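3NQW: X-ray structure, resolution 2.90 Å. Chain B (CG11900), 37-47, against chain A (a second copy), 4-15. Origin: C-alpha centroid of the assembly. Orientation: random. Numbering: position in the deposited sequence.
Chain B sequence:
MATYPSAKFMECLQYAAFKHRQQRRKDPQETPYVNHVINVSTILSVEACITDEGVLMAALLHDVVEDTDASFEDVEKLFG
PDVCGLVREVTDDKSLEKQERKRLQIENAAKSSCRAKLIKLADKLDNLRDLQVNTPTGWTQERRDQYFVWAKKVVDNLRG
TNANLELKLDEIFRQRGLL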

# COMPACT_ATOMS: atom_id res chain seq x y z
N VAL B 37 4.48 2.94 -6.37
CA VAL B 37 5.50 2.22 -5.62
C VAL B 37 5.08 0.80 -5.36
O VAL B 37 5.88 -0.12 -5.54
CB VAL B 37 5.90 2.97 -4.31
CG1 VAL B 37 6.49 4.32 -4.67
CG2 VAL B 37 4.71 3.14 -3.40
N ILE B 38 3.81 0.63 -4.99
CA ILE B 38 3.23 -0.69 -4.76
C ILE B 38 3.26 -1.47 -6.08
O ILE B 38 3.78 -2.58 -6.14
CB ILE B 38 1.78 -0.60 -4.31
CG1 ILE B 38 1.68 0.11 -2.96
CG2 ILE B 38 1.18 -2.01 -4.26
CD1 ILE B 38 0.30 0.00 -2.30
N ASN B 39 2.70 -0.90 -7.15
CA ASN B 39 2.72 -1.61 -8.43
C ASN B 39 4.16 -2.09 -8.68
O ASN B 39 4.40 -3.26 -9.06
CB ASN B 39 2.24 -0.72 -9.60
CG ASN B 39 0.70 -0.68 -9.75
OD1 ASN B 39 0.15 0.14 -10.49
ND2 ASN B 39 0.00 -1.59 -9.06
N VAL B 40 5.12 -1.20 -8.44
CA VAL B 40 6.55 -1.50 -8.63
C VAL B 40 7.03 -2.65 -7.72
O VAL B 40 7.65 -3.62 -8.18
CB VAL B 40 7.44 -0.24 -8.36
CG1 VAL B 40 8.94 -0.64 -8.31
CG2 VAL B 40 7.21 0.79 -9.45
N SER B 41 6.75 -2.54 -6.44
CA SER B 41 7.16 -3.59 -5.54
C SER B 41 6.39 -4.87 -5.90
O SER B 41 6.95 -5.97 -5.82
CB SER B 41 6.91 -3.21 -4.09
OG SER B 41 7.32 -4.26 -3.22
N THR B 42 5.13 -4.74 -6.31
CA THR B 42 4.38 -5.95 -6.65
C THR B 42 4.89 -6.65 -7.91
O THR B 42 4.93 -7.88 -7.96
CB THR B 42 2.87 -5.69 -6.81
OG1 THR B 42 2.39 -4.95 -5.68
CG2 THR B 42 2.11 -7.01 -6.87
N ILE B 43 5.27 -5.88 -8.93
CA ILE B 43 5.81 -6.45 -10.17
C ILE B 43 6.91 -7.49 -9.86
O ILE B 43 6.94 -8.57 -10.43
CB ILE B 43 6.46 -5.36 -11.06
CG1 ILE B 43 5.41 -4.40 -11.60
CG2 ILE B 43 7.21 -6.01 -12.20
CD1 ILE B 43 5.99 -3.38 -12.53
N LEU B 44 7.82 -7.13 -8.95
CA LEU B 44 8.92 -8.00 -8.58
C LEU B 44 8.44 -9.26 -7.90
O LEU B 44 8.91 -10.35 -8.20
CB LEU B 44 9.90 -7.27 -7.67
CG LEU B 44 10.40 -5.90 -8.13
CD1 LEU B 44 11.41 -5.40 -7.11
CD2 LEU B 44 11.05 -5.99 -9.50
N SER B 45 7.49 -9.11 -6.98
CA SER B 45 6.96 -10.25 -6.27
C SER B 45 6.25 -11.22 -7.17
O SER B 45 6.65 -12.37 -7.32
CB SER B 45 5.97 -9.83 -5.21
OG SER B 45 5.39 -10.99 -4.65
N VAL B 46 5.16 -10.73 -7.76
CA VAL B 46 4.32 -11.50 -8.65
C VAL B 46 5.00 -11.87 -9.95
O VAL B 46 5.16 -13.05 -10.26
CB VAL B 46 3.02 -10.74 -9.01
CG1 VAL B 46 2.13 -11.61 -9.90
CG2 VAL B 46 2.28 -10.35 -7.74
N GLU B 47 5.41 -10.88 -10.71
CA GLU B 47 5.99 -11.17 -11.99
C GLU B 47 7.41 -11.69 -11.98
O GLU B 47 7.70 -12.70 -12.62
CB GLU B 47 5.86 -9.95 -12.88
CG GLU B 47 4.41 -9.56 -13.06
CD GLU B 47 4.23 -8.53 -14.12
OE1 GLU B 47 4.74 -7.40 -13.94
OE2 GLU B 47 3.59 -8.85 -15.15
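Chain A, residues 4-15: YPSAKFMECLQY

This is a close, roughly antiparallel helix-on-helix packing between two copies of one protein, held by side-chain fit rather than by any clear hydrogen bond across it. Chain A enters as an extended loop through Tyr A4, Pro A5 and Ser A6, then turns helical from Ala A7 and runs on past Tyr A15. Ser A6 is the N-cap: its OG accepts from Phe A9 N at 3.1 Å and, weakly, from Lys A8 N at 3.4 Å.

The helix axes approach to 8.3 Å with a signed crossing angle of -147°, so chain A climbs as chain B descends. The register follows: the CA atoms of Val B46 and Ala A7 lie 4.6 Å apart, those of Thr B42 and Met A10 5.3 Å, and those of Asn B39 and Gln A14 6.3 Å. The backbones come closest at the Ala A7 end, where one partner is alanine.

Met A10 is the knob. With all three chi angles in m, its side chain sits among Ser B41, Thr B42, Ser B45 and Val B46; its CG lies 3.1 Å from Ser B45 OG and its CE 3.5 Å from Ser B41 OG. The hole is lined largely by short side chains, and it is CG and CE of Met A10, not its sulfur, that come close. Thr B42 turns its OG1 back to its own helix, donating to Ile B38 O at 2.8 Å, and presents CG2 to Met A10 O at 3.3 Å.

Apolar contacts flank the knob. Val B46 CG2 lies 4.3 Å from Ala A7 CB and 4.2 Å from Met A10 CB, while about two turns away along chain B Ile B38 CG2 meets Leu A13 CD1 at 3.7 Å. The same Val B46 CG2 methyl also packs on the backbone carbonyl, 3.3 Å from Ala A7 O. Lys A8 points away, its NZ bridging to Glu A11 OE1 at 2.7 Å within its own helix.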

# COMPACT_ATOMS: atom_id res chain seq x y z
N TYR A 4 9.17 -13.42 3.92
CA TYR A 4 8.84 -12.54 2.81
C TYR A 4 7.40 -12.75 2.43
O TYR A 4 6.87 -13.85 2.55
CB TYR A 4 9.71 -12.85 1.59
CG TYR A 4 9.54 -14.27 1.09
CD1 TYR A 4 10.07 -15.34 1.81
CD2 TYR A 4 8.82 -14.53 -0.08
CE1 TYR A 4 9.89 -16.66 1.38
CE2 TYR A 4 8.63 -15.84 -0.53
CZ TYR A 4 9.17 -16.90 0.21
OH TYR A 4 8.99 -18.21 -0.21
N PRO A 5 6.74 -11.69 1.95
CA PRO A 5 5.34 -11.77 1.54
C PRO A 5 5.24 -12.52 0.23
O PRO A 5 6.08 -12.36 -0.66
CB PRO A 5 4.93 -10.31 1.42
CG PRO A 5 6.18 -9.66 0.95
CD PRO A 5 7.24 -10.31 1.82
N SER A 6 4.21 -13.35 0.14
CA SER A 6 3.93 -14.17 -1.04
C SER A 6 3.52 -13.30 -2.22
O SER A 6 3.28 -12.10 -2.07
CB SER A 6 2.78 -15.13 -0.71
OG SER A 6 1.56 -14.42 -0.48
N ALA A 7 3.42 -13.92 -3.40
CA ALA A 7 3.01 -13.23 -4.62
C ALA A 7 1.52 -12.90 -4.52
O ALA A 7 1.02 -11.99 -5.19
CB ALA A 7 3.27 -14.11 -5.82
N LYS A 8 0.83 -13.64 -3.66
CA LYS A 8 -0.59 -13.40 -3.45
C LYS A 8 -0.83 -12.17 -2.58
O LYS A 8 -1.71 -11.36 -2.88
CB LYS A 8 -1.23 -14.64 -2.83
CG LYS A 8 -1.63 -15.65 -3.89
CD LYS A 8 -2.60 -14.97 -4.84
CE LYS A 8 -3.06 -15.84 -5.97
NZ LYS A 8 -4.04 -15.06 -6.78
N PHE A 9 -0.05 -12.04 -1.51
CA PHE A 9 -0.17 -10.89 -0.61
C PHE A 9 0.15 -9.60 -1.37
O PHE A 9 -0.35 -8.52 -1.05
CB PHE A 9 0.78 -11.04 0.56
CG PHE A 9 0.77 -9.87 1.49
CD1 PHE A 9 1.76 -8.89 1.42
CD2 PHE A 9 -0.22 -9.76 2.46
CE1 PHE A 9 1.77 -7.82 2.32
CE2 PHE A 9 -0.22 -8.69 3.37
CZ PHE A 9 0.78 -7.71 3.30
N MET A 10 0.96 -9.72 -2.40
CA MET A 10 1.33 -8.56 -3.16
C MET A 10 0.24 -8.23 -4.16
O MET A 10 -0.07 -7.05 -4.41
CB MET A 10 2.68 -8.82 -3.82
CG MET A 10 3.84 -8.99 -2.78
SD MET A 10 4.01 -7.61 -1.57
CE MET A 10 4.42 -6.21 -2.63
N GLU A 11 -0.37 -9.27 -4.73
CA GLU A 11 -1.47 -9.10 -5.68
C GLU A 11 -2.70 -8.59 -4.93
O GLU A 11 -3.57 -7.92 -5.50
CB GLU A 11 -1.80 -10.43 -6.34
CG GLU A 11 -2.71 -10.25 -7.51
CD GLU A 11 -3.27 -11.56 -7.99
OE1 GLU A 11 -3.53 -12.45 -7.16
OE2 GLU A 11 -3.48 -11.69 -9.21
N CYS A 12 -2.75 -8.92 -3.65
CA CYS A 12 -3.83 -8.47 -2.80
C CYS A 12 -3.59 -7.02 -2.40
O CYS A 12 -4.52 -6.21 -2.36
CB CYS A 12 -3.93 -9.35 -1.57
SG CYS A 12 -5.20 -8.77 -0.43
N LEU A 13 -2.34 -6.70 -2.08
CA LEU A 13 -1.95 -5.34 -1.70
C LEU A 13 -2.26 -4.44 -2.88
O LEU A 13 -2.80 -3.34 -2.73
CB LEU A 13 -0.45 -5.27 -1.42
CG LEU A 13 0.11 -4.19 -0.49
CD1 LEU A 13 1.45 -3.73 -1.03
CD2 LEU A 13 -0.85 -3.03 -0.38
N GLN A 14 -1.87 -4.92 -4.05
CA GLN A 14 -2.07 -4.22 -5.31
C GLN A 14 -3.55 -4.05 -5.58
O GLN A 14 -4.01 -2.97 -5.97
CB GLN A 14 -1.44 -5.03 -6.44
CG GLN A 14 -1.41 -4.32 -7.79
CD GLN A 14 -0.59 -5.09 -8.83
OE1 GLN A 14 -1.08 -6.02 -9.49
NE2 GLN A 14 0.68 -4.72 -8.96
N TYR A 15 -4.31 -5.11 -5.36
CA TYR A 15 -5.74 -5.07 -5.59
C TYR A 15 -6.43 -4.08 -4.65
O TYR A 15 -7.25 -3.27 -5.08
CB TYR A 15 -6.30 -6.48 -5.43
CG TYR A 15 -7.77 -6.56 -5.72
CD1 TYR A 15 -8.67 -6.95 -4.73
CD2 TYR A 15 -8.27 -6.26 -6.99
CE1 TYR A 15 -10.02 -7.05 -4.99
CE2 TYR A 15 -9.62 -6.36 -7.25
CZ TYR A 15 -10.49 -6.75 -6.25
OH TYR A 15 -11.84 -6.84 -6.50